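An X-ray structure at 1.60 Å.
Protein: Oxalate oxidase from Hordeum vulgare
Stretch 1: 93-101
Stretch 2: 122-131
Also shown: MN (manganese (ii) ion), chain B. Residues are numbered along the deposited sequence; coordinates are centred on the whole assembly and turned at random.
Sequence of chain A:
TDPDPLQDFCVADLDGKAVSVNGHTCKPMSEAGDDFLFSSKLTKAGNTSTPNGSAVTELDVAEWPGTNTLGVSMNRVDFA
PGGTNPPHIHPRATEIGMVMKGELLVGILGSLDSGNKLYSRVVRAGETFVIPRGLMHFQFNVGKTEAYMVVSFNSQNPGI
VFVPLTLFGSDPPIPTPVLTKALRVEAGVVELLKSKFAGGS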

# COMPACT_ATOMS: atom_id res chain seq x y z
N ALA A 93 -3.27 -10.72 7.85
CA ALA A 93 -3.21 -11.42 6.58
C ALA A 93 -4.41 -12.29 6.22
O ALA A 93 -5.11 -12.82 7.06
CB ALA A 93 -1.99 -12.36 6.59
N THR A 94 -4.51 -12.51 4.91
CA THR A 94 -5.42 -13.48 4.31
C THR A 94 -4.69 -14.82 4.27
O THR A 94 -3.48 -14.86 4.06
CB THR A 94 -5.80 -13.09 2.87
OG1 THR A 94 -6.56 -11.86 2.86
CG2 THR A 94 -6.63 -14.17 2.18
N GLU A 95 -5.41 -15.91 4.47
CA GLU A 95 -4.84 -17.26 4.42
C GLU A 95 -5.43 -18.03 3.24
O GLU A 95 -6.62 -17.93 2.94
CB GLU A 95 -5.10 -17.99 5.73
CG GLU A 95 -4.75 -19.47 5.78
CD GLU A 95 -5.23 -20.15 7.04
OE1 GLU A 95 -5.67 -19.44 7.97
OE2 GLU A 95 -5.19 -21.39 7.14
N ILE A 96 -4.57 -18.79 2.57
CA ILE A 96 -5.00 -19.63 1.44
C ILE A 96 -4.38 -21.00 1.63
O ILE A 96 -3.16 -21.12 1.79
CB ILE A 96 -4.68 -18.94 0.11
CG1 ILE A 96 -5.30 -19.69 -1.07
CG2 ILE A 96 -3.18 -18.76 -0.10
CD1 ILE A 96 -5.32 -18.89 -2.36
N GLY A 97 -5.21 -22.05 1.74
CA GLY A 97 -4.65 -23.36 2.06
C GLY A 97 -5.15 -24.52 1.24
O GLY A 97 -6.13 -24.43 0.49
N MET A 98 -4.45 -25.65 1.38
CA MET A 98 -4.80 -26.88 0.68
C MET A 98 -4.75 -28.04 1.67
O MET A 98 -3.79 -28.15 2.43
CB MET A 98 -3.88 -27.17 -0.51
CG MET A 98 -4.30 -28.44 -1.24
SD MET A 98 -3.20 -28.91 -2.59
CE MET A 98 -3.82 -27.88 -3.90
N VAL A 99 -5.78 -28.89 1.64
CA VAL A 99 -5.75 -30.09 2.49
C VAL A 99 -4.90 -31.14 1.77
O VAL A 99 -5.12 -31.39 0.59
CB VAL A 99 -7.16 -30.60 2.78
CG1 VAL A 99 -7.16 -31.99 3.41
CG2 VAL A 99 -7.87 -29.62 3.71
N MET A 100 -3.94 -31.73 2.48
CA MET A 100 -3.08 -32.72 1.86
C MET A 100 -3.55 -34.15 2.10
O MET A 100 -3.39 -35.01 1.22
CB MET A 100 -1.64 -32.54 2.35
CG MET A 100 -0.97 -31.26 1.89
SD MET A 100 -1.07 -30.93 0.13
CE MET A 100 -0.98 -32.56 -0.61
N LYS A 101 -4.10 -34.41 3.28
CA LYS A 101 -4.62 -35.74 3.58
C LYS A 101 -5.73 -35.63 4.62
O LYS A 101 -5.73 -34.71 5.43
CB LYS A 101 -3.51 -36.67 4.04
CG LYS A 101 -3.16 -36.69 5.51
CD LYS A 101 -1.98 -37.61 5.79
CE LYS A 101 -2.26 -39.06 5.49
NZ LYS A 101 -3.17 -39.70 6.47
MN MN B . -5.81 -19.82 10.12
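Stretch 2 (122-131) VVRAGETFVI

Stretch 2 runs antiparallel to stretch 1: strand 128-131 lies beside strand 95-101 with their axes 4.8 Å apart at closest and their directions 165° apart. Backbone pairing satisfies alternate residues. E95 N donates to I131 O (3.0 Å) and I131 N to E95 O (2.8 Å); two residues on, G97 N donates to F129 O (3.0 Å) and F129 N to G97 O (3.1 Å). I96 faces V130 between these two pairs, and M98 faces T128 just beyond the second, both as non-hydrogen-bonded pairs, CA atoms 4.5 and 4.4 Å apart.

The ladder continues into the type II turn from R124 to E127. V99 N donates to E127 O (3.1 Å), and G126 N to V99 O (2.8 Å). E127 N closes the turn on R124 O (2.9 Å), while E127 OE1 accepts from R124 N (2.8 Å). At phi 85°, G126 suits its place because a CB would jam against the preceding carbonyl.

G97 is equally apt: its CA lies 4.1 Å from the F129 ring centroid, over the face, where a CB would clash with F129 CZ. V99 CG2 packs on V123 CG1 at 3.5 Å. On the face shared with F129 and I131, the carboxylate of E95 is satisfied by metal and water: OE1 binds manganese at 2.2 Å, and OE2 accepts from metal-bound water 2 at 2.7 Å.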

# COMPACT_ATOMS: atom_id res chain seq x y z
N VAL A 122 -16.70 -29.65 4.24
CA VAL A 122 -15.71 -30.71 4.47
C VAL A 122 -14.74 -30.66 3.28
O VAL A 122 -15.17 -30.78 2.13
CB VAL A 122 -16.33 -32.10 4.60
CG1 VAL A 122 -15.27 -33.18 4.78
CG2 VAL A 122 -17.30 -32.12 5.79
N VAL A 123 -13.49 -30.33 3.55
CA VAL A 123 -12.46 -30.18 2.53
C VAL A 123 -11.54 -31.40 2.54
O VAL A 123 -11.05 -31.81 3.59
CB VAL A 123 -11.64 -28.90 2.78
CG1 VAL A 123 -10.60 -28.67 1.69
CG2 VAL A 123 -12.56 -27.68 2.86
N ARG A 124 -11.34 -32.01 1.37
CA ARG A 124 -10.52 -33.22 1.28
C ARG A 124 -9.24 -33.04 0.48
O ARG A 124 -8.94 -31.93 0.04
CB ARG A 124 -11.38 -34.37 0.71
CG ARG A 124 -12.56 -34.71 1.62
CD ARG A 124 -13.36 -35.92 1.20
NE ARG A 124 -14.50 -36.12 2.09
CZ ARG A 124 -15.68 -35.53 2.00
NH1 ARG A 124 -15.93 -34.67 1.02
NH2 ARG A 124 -16.64 -35.78 2.88
N ALA A 125 -8.45 -34.10 0.34
CA ALA A 125 -7.16 -34.03 -0.34
C ALA A 125 -7.19 -33.31 -1.68
O ALA A 125 -7.96 -33.62 -2.58
CB ALA A 125 -6.60 -35.44 -0.54
N GLY A 126 -6.33 -32.29 -1.82
CA GLY A 126 -6.22 -31.50 -3.02
C GLY A 126 -7.20 -30.33 -3.13
O GLY A 126 -7.08 -29.53 -4.05
N GLU A 127 -8.15 -30.24 -2.21
CA GLU A 127 -9.14 -29.17 -2.23
C GLU A 127 -8.62 -27.97 -1.44
O GLU A 127 -7.86 -28.14 -0.48
CB GLU A 127 -10.47 -29.69 -1.71
CG GLU A 127 -10.96 -30.92 -2.47
CD GLU A 127 -12.41 -31.24 -2.14
OE1 GLU A 127 -12.76 -31.31 -0.95
OE2 GLU A 127 -13.21 -31.42 -3.08
N THR A 128 -9.02 -26.77 -1.84
CA THR A 128 -8.51 -25.55 -1.22
C THR A 128 -9.58 -24.67 -0.59
O THR A 128 -10.77 -24.79 -0.86
CB THR A 128 -7.75 -24.71 -2.27
OG1 THR A 128 -8.63 -24.50 -3.39
CG2 THR A 128 -6.49 -25.39 -2.76
N PHE A 129 -9.11 -23.74 0.25
CA PHE A 129 -9.96 -22.80 0.95
C PHE A 129 -9.27 -21.44 1.11
O PHE A 129 -8.04 -21.35 1.05
CB PHE A 129 -10.35 -23.32 2.34
CG PHE A 129 -9.21 -23.62 3.28
CD1 PHE A 129 -8.66 -22.63 4.07
CD2 PHE A 129 -8.70 -24.90 3.37
CE1 PHE A 129 -7.62 -22.92 4.94
CE2 PHE A 129 -7.66 -25.20 4.24
CZ PHE A 129 -7.12 -24.20 5.02
N VAL A 130 -10.06 -20.40 1.34
CA VAL A 130 -9.48 -19.07 1.53
C VAL A 130 -10.16 -18.37 2.70
O VAL A 130 -11.38 -18.41 2.87
CB VAL A 130 -9.50 -18.26 0.22
CG1 VAL A 130 -10.91 -17.89 -0.20
CG2 VAL A 130 -8.63 -17.02 0.34
N ILE A 131 -9.35 -17.76 3.56
CA ILE A 131 -9.84 -17.06 4.74
C ILE A 131 -9.50 -15.58 4.66
O ILE A 131 -8.34 -15.21 4.84
CB ILE A 131 -9.15 -17.55 6.04
CG1 ILE A 131 -8.99 -19.06 6.13
CG2 ILE A 131 -9.88 -16.98 7.25
CD1 ILE A 131 -10.23 -19.86 6.39
O HOH W 1 -6.96 -14.80 7.54
O HOH W 2 -6.53 -21.81 9.42
O HOH W 3 -3.67 -20.81 10.73